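Local structure of predicted DNA-binding transcriptional regulator (Aliivibrio fischeri ES114, 7DWN) at residues Ser5-Asp10 with Ser35-Leu40; Asp10-Ala15 with Leu65-Ala70; Ala98-Leu103 with Leu147-Asp152; Leu169-Ala174 with Ile237-Ala242. The protein is a LysR-type transcriptional regulator that assembles as a tetramer and probably binds regulatory DNA to control transcription. All coordinates share one frame; numbering follows the deposited sequence.

Interaction 1 (Ser5-Asp10 with Ser35-Leu40); sequences SKWLED and SRRIRL
A salt bridge between Asp10 and Arg37, flanked by the packing of Trp7 on Leu40, joins the first helix of the DNA-binding domain, residues 5-17, to helix 31-45. Arg37 grips the carboxylate side-on. Its NH2 meets Asp10 OD1 at 2.7 Å on the syn lone pair, close to the guanidinium plane and fairly straight at 160°, whereas NE reaches Asp10 OD2 at 2.7 Å from above the carboxylate plane. The two flat groups are turned 49° against each other, and the arginine chain bends at chi2 and, more sharply, at chi3, which is 67°, to bring NE and NH2 round to the acid. In the winged helix-turn-helix domain of LysR regulators, these are the first and third helices. Asp10 OD1 also takes a salt bridge from Arg27, which gives the carboxylate two cationic partners and would probably favour its charged form. Lys6 lays its extended chain over one face of the Arg37 guanidinium, CD standing 3.6 Å from NH1. Beyond the charges, Leu40 CB sits over the six-membered ring of Trp7, 4.0 Å from its centroid, in a CH-pi contact. Ile38 CD1 touches Asp10 CB at 3.8 Å.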
# COMPACT_ATOMS: atom_id res chain seq x y z
N SER A 5 -0.38 10.21 -25.97
CA SER A 5 -1.09 10.58 -24.74
C SER A 5 -2.15 11.64 -25.00
O SER A 5 -3.19 11.67 -24.31
CB SER A 5 -0.10 11.06 -23.69
OG SER A 5 0.61 12.21 -24.14
N LYS A 6 -1.91 12.53 -25.96
CA LYS A 6 -2.92 13.52 -26.30
C LYS A 6 -4.22 12.86 -26.73
O LYS A 6 -5.31 13.39 -26.47
CB LYS A 6 -2.40 14.46 -27.40
CG LYS A 6 -2.31 13.85 -28.78
CD LYS A 6 -1.85 14.88 -29.80
CE LYS A 6 -1.91 14.33 -31.21
NZ LYS A 6 -1.38 15.30 -32.21
N TRP A 7 -4.14 11.67 -27.34
CA TRP A 7 -5.35 10.91 -27.66
C TRP A 7 -6.06 10.47 -26.38
O TRP A 7 -7.29 10.45 -26.33
CB TRP A 7 -5.01 9.70 -28.52
CG TRP A 7 -4.41 10.04 -29.85
CD1 TRP A 7 -4.37 11.27 -30.45
CD2 TRP A 7 -3.74 9.14 -30.74
NE1 TRP A 7 -3.73 11.18 -31.66
CE2 TRP A 7 -3.33 9.88 -31.86
CE3 TRP A 7 -3.45 7.77 -30.69
CZ2 TRP A 7 -2.65 9.30 -32.93
CZ3 TRP A 7 -2.77 7.20 -31.75
CH2 TRP A 7 -2.38 7.96 -32.85
N LEU A 8 -5.29 10.09 -25.36
CA LEU A 8 -5.89 9.71 -24.08
C LEU A 8 -6.69 10.88 -23.50
O LEU A 8 -7.83 10.71 -23.04
CB LEU A 8 -4.81 9.26 -23.11
CG LEU A 8 -3.84 8.19 -23.63
CD1 LEU A 8 -2.69 7.97 -22.66
CD2 LEU A 8 -4.57 6.89 -23.89
N GLU A 9 -6.10 12.08 -23.53
CA GLU A 9 -6.84 13.23 -23.01
C GLU A 9 -8.04 13.57 -23.88
O GLU A 9 -9.11 13.93 -23.36
CB GLU A 9 -5.90 14.44 -22.87
CG GLU A 9 -5.20 14.50 -21.52
CD GLU A 9 -6.16 14.64 -20.35
OE1 GLU A 9 -7.28 15.16 -20.55
OE2 GLU A 9 -5.80 14.23 -19.23
N ASP A 10 -7.89 13.47 -25.21
CA ASP A 10 -9.02 13.63 -26.11
C ASP A 10 -10.18 12.74 -25.70
O ASP A 10 -11.33 13.19 -25.57
CB ASP A 10 -8.60 13.30 -27.55
CG ASP A 10 -7.56 14.26 -28.10
OD1 ASP A 10 -7.51 15.42 -27.64
OD2 ASP A 10 -6.79 13.84 -28.99
N SER A 35 -12.19 14.35 -34.40
CA SER A 35 -12.77 13.07 -34.81
C SER A 35 -11.68 12.14 -35.35
O SER A 35 -11.67 10.95 -35.03
CB SER A 35 -13.86 13.30 -35.85
OG SER A 35 -14.50 12.07 -36.19
N ARG A 36 -10.74 12.69 -36.12
CA ARG A 36 -9.66 11.87 -36.67
C ARG A 36 -8.73 11.37 -35.57
O ARG A 36 -8.24 10.24 -35.63
CB ARG A 36 -8.88 12.67 -37.72
CG ARG A 36 -7.78 11.88 -38.40
CD ARG A 36 -8.34 10.67 -39.14
NE ARG A 36 -7.30 9.91 -39.82
CZ ARG A 36 -7.50 8.77 -40.47
NH1 ARG A 36 -8.72 8.25 -40.54
NH2 ARG A 36 -6.49 8.15 -41.06
N ARG A 37 -8.47 12.20 -34.55
CA ARG A 37 -7.64 11.76 -33.44
C ARG A 37 -8.29 10.61 -32.68
O ARG A 37 -7.63 9.62 -32.34
CB ARG A 37 -7.34 12.93 -32.50
CG ARG A 37 -6.25 13.87 -32.99
CD ARG A 37 -6.49 15.30 -32.51
NE ARG A 37 -6.35 15.45 -31.07
CZ ARG A 37 -5.43 16.20 -30.48
NH1 ARG A 37 -4.55 16.89 -31.21
NH2 ARG A 37 -5.38 16.28 -29.15
N ILE A 38 -9.59 10.72 -32.41
CA ILE A 38 -10.30 9.63 -31.74
C ILE A 38 -10.29 8.38 -32.60
O ILE A 38 -10.13 7.26 -32.10
CB ILE A 38 -11.74 10.07 -31.38
CG1 ILE A 38 -11.72 11.22 -30.37
CG2 ILE A 38 -12.52 8.89 -30.80
CD1 ILE A 38 -11.14 10.85 -29.02
N ARG A 39 -10.45 8.54 -33.92
CA ARG A 39 -10.44 7.39 -34.81
C ARG A 39 -9.08 6.72 -34.83
O ARG A 39 -8.98 5.48 -34.87
CB ARG A 39 -10.83 7.83 -36.22
CG ARG A 39 -11.00 6.70 -37.22
CD ARG A 39 -12.13 5.77 -36.81
NE ARG A 39 -12.34 4.71 -37.79
CZ ARG A 39 -13.31 4.72 -38.70
NH1 ARG A 39 -14.16 5.73 -38.76
NH2 ARG A 39 -13.42 3.71 -39.56
N LEU A 40 -8.00 7.51 -34.79
CA LEU A 40 -6.66 6.94 -34.73
C LEU A 40 -6.44 6.19 -33.42
O LEU A 40 -5.82 5.12 -33.40
CB LEU A 40 -5.61 8.04 -34.90
CG LEU A 40 -5.49 8.67 -36.29
CD1 LEU A 40 -4.50 9.83 -36.27
CD2 LEU A 40 -5.07 7.63 -37.31

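Interaction 2 (Asp10-Ala15 with Leu65-Ala70); sequences DFLVLA and LFRITA
Arg67 runs alongside helix 5-17 and touches three of its residues in succession. Its CG lies anti to the backbone N (chi1 -170°) and the chain stays extended to NE, which carries it past Phe11 and Leu12 to Ala15. Arg67 CB meets the ring of Phe11 at its edge, 3.9 Å from Phe11 CE2. CG comes next, 4.1 Å from CD2 of Leu12, and that same methyl also rests 3.7 Å from Arg67 O. Further out, CD approaches Ala15 CB, and NE stands 3.7 Å from that methyl, which lies over one face of the guanidinium toward its rim. No hydrogen bond crosses between the two segments; the contact is made by van der Waals packing. Phe11 turns the edge of its ring to Arg67, with CE2 3.7 Å from the backbone N, while its CD2 approaches the edge of the Phe66 ring. Leu12 CD2 also reaches Ala70 CB at 4.1 Å. The helix segments cross at -127°, with their axes 9.8 Å apart. This packing sets the first helix of the winged helix-turn-helix domain against the long linker helix 61-83. Leu41 of helix 31-45 also packs on Phe11, while Leu59 of wing strand 58-59 touches Phe11, Ala15 and Arg67.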
# COMPACT_ATOMS: atom_id res chain seq x y z
N ASP A 10 -7.89 13.47 -25.21
CA ASP A 10 -9.02 13.63 -26.11
C ASP A 10 -10.18 12.74 -25.70
O ASP A 10 -11.33 13.19 -25.57
CB ASP A 10 -8.60 13.30 -27.55
CG ASP A 10 -7.56 14.26 -28.10
OD1 ASP A 10 -7.51 15.42 -27.64
OD2 ASP A 10 -6.79 13.84 -28.99
N PHE A 11 -9.89 11.45 -25.48
CA PHE A 11 -10.93 10.49 -25.16
C PHE A 11 -11.55 10.76 -23.79
O PHE A 11 -12.76 10.59 -23.62
CB PHE A 11 -10.38 9.07 -25.23
CG PHE A 11 -11.40 8.01 -24.95
CD1 PHE A 11 -12.37 7.71 -25.89
CD2 PHE A 11 -11.40 7.33 -23.75
CE1 PHE A 11 -13.32 6.74 -25.63
CE2 PHE A 11 -12.35 6.36 -23.48
CZ PHE A 11 -13.31 6.06 -24.43
N LEU A 12 -10.75 11.17 -22.81
CA LEU A 12 -11.31 11.48 -21.50
C LEU A 12 -12.29 12.65 -21.58
O LEU A 12 -13.40 12.60 -21.03
CB LEU A 12 -10.19 11.78 -20.50
CG LEU A 12 -9.30 10.59 -20.10
CD1 LEU A 12 -8.11 11.06 -19.27
CD2 LEU A 12 -10.10 9.55 -19.33
N VAL A 13 -11.89 13.72 -22.29
CA VAL A 13 -12.78 14.87 -22.44
C VAL A 13 -14.05 14.47 -23.19
O VAL A 13 -15.17 14.85 -22.80
CB VAL A 13 -12.05 16.03 -23.14
CG1 VAL A 13 -13.03 17.14 -23.48
CG2 VAL A 13 -10.93 16.55 -22.25
N LEU A 14 -13.91 13.69 -24.26
CA LEU A 14 -15.07 13.22 -25.00
C LEU A 14 -15.99 12.39 -24.12
O LEU A 14 -17.22 12.48 -24.24
CB LEU A 14 -14.63 12.42 -26.22
CG LEU A 14 -15.74 11.82 -27.09
CD1 LEU A 14 -16.54 12.92 -27.77
CD2 LEU A 14 -15.17 10.85 -28.11
N ALA A 15 -15.42 11.58 -23.23
CA ALA A 15 -16.23 10.78 -22.33
C ALA A 15 -16.98 11.65 -21.32
O ALA A 15 -18.09 11.29 -20.90
CB ALA A 15 -15.36 9.76 -21.60
N LEU A 65 -13.93 0.50 -20.59
CA LEU A 65 -12.71 0.01 -19.95
C LEU A 65 -11.50 0.88 -20.29
O LEU A 65 -10.65 1.16 -19.43
CB LEU A 65 -12.45 -1.45 -20.35
CG LEU A 65 -13.15 -2.52 -19.51
CD1 LEU A 65 -14.66 -2.50 -19.73
CD2 LEU A 65 -12.58 -3.90 -19.80
N PHE A 66 -11.41 1.34 -21.54
CA PHE A 66 -10.28 2.17 -21.90
C PHE A 66 -10.35 3.54 -21.26
O PHE A 66 -9.33 4.23 -21.20
CB PHE A 66 -10.16 2.33 -23.42
CG PHE A 66 -8.83 2.88 -23.85
CD1 PHE A 66 -7.70 2.09 -23.83
CD2 PHE A 66 -8.72 4.20 -24.24
CE1 PHE A 66 -6.47 2.59 -24.21
CE2 PHE A 66 -7.49 4.72 -24.63
CZ PHE A 66 -6.37 3.91 -24.61
N ARG A 67 -11.51 3.96 -20.77
CA ARG A 67 -11.56 5.20 -19.99
C ARG A 67 -10.73 5.07 -18.72
O ARG A 67 -9.94 5.96 -18.38
CB ARG A 67 -13.01 5.56 -19.68
CG ARG A 67 -13.19 6.94 -19.08
CD ARG A 67 -14.66 7.24 -18.90
NE ARG A 67 -14.88 8.48 -18.16
CZ ARG A 67 -16.07 8.97 -17.87
NH1 ARG A 67 -17.17 8.34 -18.26
NH2 ARG A 67 -16.17 10.11 -17.19
N ILE A 68 -10.90 3.95 -18.01
CA ILE A 68 -10.06 3.67 -16.84
C ILE A 68 -8.60 3.59 -17.25
O ILE A 68 -7.71 4.13 -16.58
CB ILE A 68 -10.51 2.37 -16.15
CG1 ILE A 68 -12.02 2.19 -16.26
CG2 ILE A 68 -10.08 2.38 -14.69
CD1 ILE A 68 -12.48 0.80 -15.84
N THR A 69 -8.32 2.88 -18.35
CA THR A 69 -6.94 2.75 -18.80
C THR A 69 -6.32 4.12 -19.09
O THR A 69 -5.17 4.39 -18.71
CB THR A 69 -6.86 1.85 -20.03
OG1 THR A 69 -7.37 0.55 -19.71
CG2 THR A 69 -5.41 1.72 -20.49
N ALA A 70 -7.08 5.00 -19.74
CA ALA A 70 -6.56 6.32 -20.12
C ALA A 70 -6.36 7.20 -18.90
O ALA A 70 -5.36 7.93 -18.82
CB ALA A 70 -7.51 6.99 -21.11

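Interaction 3 (Ala98-Leu103 with Leu147-Asp152); sequences AAAHSL and LAFDDD
The carbonyl oxygen of Leu147 accepts the amide of Ala100 at 3.0 Å, almost in line with its C=O bond, and is also approached by Ala99 CA at 3.2 Å in a CA-H...O contact. Through its amide the same residue donates to Ala98 O, Leu147 N standing 2.6 Å away, so that Leu147 is bonded to the residues on both sides of Ala99. Together the two bonds join strands 94-99 and 145-149 as parallel neighbours in the sheet of the effector-binding domain, which has the periplasmic-binding-protein fold of LysR regulators. Ala99 and Leu147 pair directly, their CB atoms 3.7 Å apart on the face covered by helix 101-114. At the end of strand 94-99 the chain turns into that helix, with Ala100 in the N-cap position. Ser102 N, in the first turn, holds a sulfonate oxygen of a bound MES molecule, and the Phe149 side chain lies about 4 Å from the same molecule. MES probably comes from the crystallisation liquor, but its place at the helix start is consistent with the effector cleft of this family. Met202 and Tyr268 also touch Phe149. The Phe149 ring, set by a chi1 of -67°, leans back across the strand end to meet Ala100 CB and Leu103. Leu103 CD1 stands over the centre of that ring, 3.9 Å from its centroid and 10° off the normal, while Leu103 CG comes to 3.6 Å from Phe149 CZ.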
# COMPACT_ATOMS: atom_id res chain seq x y z
N ALA A 98 19.68 13.86 1.14
CA ALA A 98 18.89 13.99 2.35
C ALA A 98 19.83 14.23 3.52
O ALA A 98 20.88 13.59 3.63
CB ALA A 98 18.05 12.73 2.59
N ALA A 99 19.47 15.18 4.38
CA ALA A 99 20.38 15.59 5.43
C ALA A 99 19.61 16.06 6.65
O ALA A 99 18.50 16.58 6.54
CB ALA A 99 21.32 16.71 4.96
N ALA A 100 20.20 15.84 7.82
CA ALA A 100 19.72 16.48 9.03
C ALA A 100 19.94 17.99 8.92
O ALA A 100 20.95 18.44 8.38
CB ALA A 100 20.43 15.92 10.26
N HIS A 101 18.97 18.75 9.44
CA HIS A 101 18.97 20.21 9.26
C HIS A 101 20.29 20.83 9.74
O HIS A 101 20.93 21.59 9.01
CB HIS A 101 17.79 20.81 10.01
CG HIS A 101 17.51 22.24 9.68
ND1 HIS A 101 18.35 23.27 10.03
CD2 HIS A 101 16.47 22.81 9.03
CE1 HIS A 101 17.85 24.42 9.61
NE2 HIS A 101 16.71 24.17 9.00
N SER A 102 20.70 20.49 10.96
CA SER A 102 21.95 21.03 11.49
C SER A 102 23.14 20.60 10.65
O SER A 102 24.02 21.41 10.33
CB SER A 102 22.13 20.59 12.94
OG SER A 102 23.20 21.27 13.57
N LEU A 103 23.19 19.32 10.28
CA LEU A 103 24.29 18.82 9.46
C LEU A 103 24.31 19.50 8.10
O LEU A 103 25.38 19.82 7.58
CB LEU A 103 24.19 17.31 9.29
CG LEU A 103 24.36 16.50 10.57
CD1 LEU A 103 24.33 15.01 10.26
CD2 LEU A 103 25.65 16.89 11.27
N LEU A 147 23.01 12.49 4.72
CA LEU A 147 23.87 13.06 5.76
C LEU A 147 23.12 12.94 7.08
O LEU A 147 22.17 13.69 7.33
CB LEU A 147 24.23 14.51 5.44
CG LEU A 147 25.45 14.80 4.57
CD1 LEU A 147 25.38 14.09 3.22
CD2 LEU A 147 25.61 16.30 4.37
N ALA A 148 23.52 11.99 7.92
CA ALA A 148 22.76 11.73 9.13
C ALA A 148 23.72 11.41 10.26
O ALA A 148 24.94 11.42 10.09
CB ALA A 148 21.74 10.61 8.92
N PHE A 149 23.17 11.16 11.44
CA PHE A 149 23.99 10.83 12.60
C PHE A 149 24.17 9.32 12.72
O PHE A 149 23.60 8.54 11.95
CB PHE A 149 23.39 11.42 13.87
CG PHE A 149 23.41 12.92 13.91
CD1 PHE A 149 24.56 13.60 14.30
CD2 PHE A 149 22.29 13.65 13.57
CE1 PHE A 149 24.58 14.99 14.33
CE2 PHE A 149 22.31 15.03 13.60
CZ PHE A 149 23.46 15.70 13.98
N ASP A 150 24.98 8.92 13.69
CA ASP A 150 25.34 7.52 13.88
C ASP A 150 24.10 6.64 13.99
O ASP A 150 23.25 6.85 14.86
CB ASP A 150 26.20 7.38 15.14
CG ASP A 150 26.79 5.99 15.31
OD1 ASP A 150 26.84 5.23 14.32
OD2 ASP A 150 27.21 5.65 16.44
N ASP A 151 24.00 5.65 13.11
CA ASP A 151 22.85 4.77 13.04
C ASP A 151 23.34 3.34 12.84
O ASP A 151 24.07 3.07 11.89
CB ASP A 151 21.90 5.17 11.92
CG ASP A 151 20.68 4.28 11.83
OD1 ASP A 151 19.76 4.44 12.66
OD2 ASP A 151 20.64 3.42 10.93
N ASP A 152 22.92 2.43 13.73
CA ASP A 152 23.40 1.05 13.68
C ASP A 152 23.01 0.34 12.39
O ASP A 152 23.68 -0.63 12.01
CB ASP A 152 22.88 0.27 14.88
CG ASP A 152 23.49 0.72 16.19
OD1 ASP A 152 24.60 1.29 16.16
OD2 ASP A 152 22.87 0.51 17.25

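Interaction 4 (Leu169-Ala174 with Ile237-Ala242); sequences LLPVSA and IAWLPA
Pro171 lies flat against the indole of Trp239. Its CB sits over one face of the five-membered ring, 3.5 Å from the centroid and 21° off the normal, and its CG and CD continue along the NE1 side. CG of Trp239 lies anti to its carbonyl carbon (chi1 -86°), and with chi2 at -99° the ring turns its face to the proline. On the same face of the sheet, Leu169 CD2 packs 3.8 Å from Pro241 CD. The other face carries Leu170, Val172, Ala238 and Leu240, where Val172 CG2 meets Leu240 CD1 at 3.7 Å, the two side chains crossing at about a right angle. Leu170 CD1 touches Ala242 CB at 3.6 Å. Between these two layers of side chains, strands 160-174 and 238-241 run antiparallel in the effector-binding domain, a periplasmic-binding-protein fold. Leu170 and Leu240 exchange a pair of hydrogen bonds, Leu170 N to Leu240 O and Leu240 N to Leu170 O, each 2.9 Å. Val172 and Ala238 do likewise, Val172 N donating to Ala238 O at 2.9 Å and Ala238 N to Val172 O at 3.0 Å. Pro171, lacking an amide hydrogen, falls at a non-hydrogen-bonded pair opposite Trp239. Further out, Leu262 O accepts a bond from Trp239 NE1, which helps fix the indole's rotation. Helix 201-209 covers the face of Leu169 and Trp239, while Leu227 and Val231 of helix 224-232 pack on Leu240 and Ala238.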
# COMPACT_ATOMS: atom_id res chain seq x y z
N LEU A 169 28.23 16.68 22.22
CA LEU A 169 27.13 17.42 22.82
C LEU A 169 27.63 18.04 24.11
O LEU A 169 28.01 17.32 25.05
CB LEU A 169 25.95 16.49 23.10
CG LEU A 169 25.22 15.88 21.91
CD1 LEU A 169 24.22 14.83 22.37
CD2 LEU A 169 24.53 16.97 21.11
N LEU A 170 27.64 19.37 24.15
CA LEU A 170 28.08 20.17 25.29
C LEU A 170 26.88 20.71 26.03
O LEU A 170 25.99 21.32 25.40
CB LEU A 170 28.96 21.32 24.82
CG LEU A 170 30.12 20.96 23.89
CD1 LEU A 170 30.85 22.21 23.45
CD2 LEU A 170 31.08 20.00 24.58
N PRO A 171 26.78 20.49 27.34
CA PRO A 171 25.73 21.14 28.14
C PRO A 171 26.06 22.61 28.34
O PRO A 171 27.09 22.95 28.92
CB PRO A 171 25.76 20.36 29.46
CG PRO A 171 27.16 19.85 29.56
CD PRO A 171 27.61 19.57 28.15
N VAL A 172 25.19 23.48 27.84
CA VAL A 172 25.47 24.90 27.81
C VAL A 172 24.31 25.68 28.41
O VAL A 172 23.15 25.24 28.42
CB VAL A 172 25.76 25.41 26.38
CG1 VAL A 172 27.03 24.78 25.84
CG2 VAL A 172 24.58 25.13 25.47
N SER A 173 24.67 26.87 28.91
CA SER A 173 23.74 27.85 29.46
C SER A 173 24.03 29.22 28.86
O SER A 173 25.15 29.51 28.43
CB SER A 173 23.84 27.97 30.98
OG SER A 173 23.75 26.72 31.61
N ALA A 174 23.00 30.06 28.86
CA ALA A 174 23.18 31.46 28.51
C ALA A 174 24.08 32.16 29.52
O ALA A 174 24.23 31.72 30.66
CB ALA A 174 21.82 32.17 28.44
N ILE A 237 18.92 25.27 30.07
CA ILE A 237 20.17 24.68 29.61
C ILE A 237 19.86 23.65 28.54
O ILE A 237 18.75 23.13 28.45
CB ILE A 237 20.97 24.04 30.75
CG1 ILE A 237 20.21 22.84 31.32
CG2 ILE A 237 21.25 25.05 31.82
CD1 ILE A 237 21.12 21.72 31.79
N ALA A 238 20.87 23.34 27.73
CA ALA A 238 20.65 22.28 26.76
C ALA A 238 21.98 21.67 26.32
O ALA A 238 23.01 22.34 26.35
CB ALA A 238 19.88 22.78 25.54
N TRP A 239 21.93 20.41 25.92
CA TRP A 239 23.07 19.73 25.32
C TRP A 239 23.05 20.03 23.82
O TRP A 239 22.25 19.46 23.08
CB TRP A 239 23.04 18.24 25.60
CG TRP A 239 23.65 17.87 26.91
CD1 TRP A 239 24.92 17.39 27.12
CD2 TRP A 239 23.03 17.95 28.20
NE1 TRP A 239 25.12 17.17 28.46
CE2 TRP A 239 23.98 17.51 29.15
CE3 TRP A 239 21.77 18.36 28.64
CZ2 TRP A 239 23.70 17.47 30.51
CZ3 TRP A 239 21.50 18.31 29.99
CH2 TRP A 239 22.45 17.87 30.91
N LEU A 240 23.93 20.91 23.39
CA LEU A 240 23.97 21.30 21.99
C LEU A 240 25.23 20.78 21.32
O LEU A 240 26.28 20.70 21.96
CB LEU A 240 23.90 22.82 21.84
CG LEU A 240 22.68 23.47 22.49
CD1 LEU A 240 22.67 24.97 22.28
CD2 LEU A 240 21.41 22.84 21.94
N PRO A 241 25.15 20.38 20.05
CA PRO A 241 26.36 19.97 19.33
C PRO A 241 27.32 21.14 19.21
O PRO A 241 26.92 22.28 18.97
CB PRO A 241 25.83 19.52 17.97
CG PRO A 241 24.51 20.20 17.82
CD PRO A 241 23.94 20.26 19.21
N ALA A 242 28.61 20.84 19.39
CA ALA A 242 29.59 21.91 19.51
C ALA A 242 29.75 22.68 18.20
O ALA A 242 30.09 23.87 18.23
CB ALA A 242 30.93 21.33 19.96

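Overall arrangement
From the N terminus, helix 5-17 enters both of the first two contacts. Interaction 1 closes a loop of 24 residues back to helix 31-45, and interaction 2 a loop of 49 residues to helix 61-83. Their segments alternate along the chain, so the loops cross; they share Asp10, and Leu8 CD2 packs on Phe66 CZ at 3.6 Å. The linker helix then leads to the effector-binding domain, where interaction 3 closes over 43 residues before interaction 4 opens and closes over 62. These two lie in series, their centres about 19 Å apart, and reach the same mixed sheet. The centres of interactions 1 and 4 are about 65 Å apart.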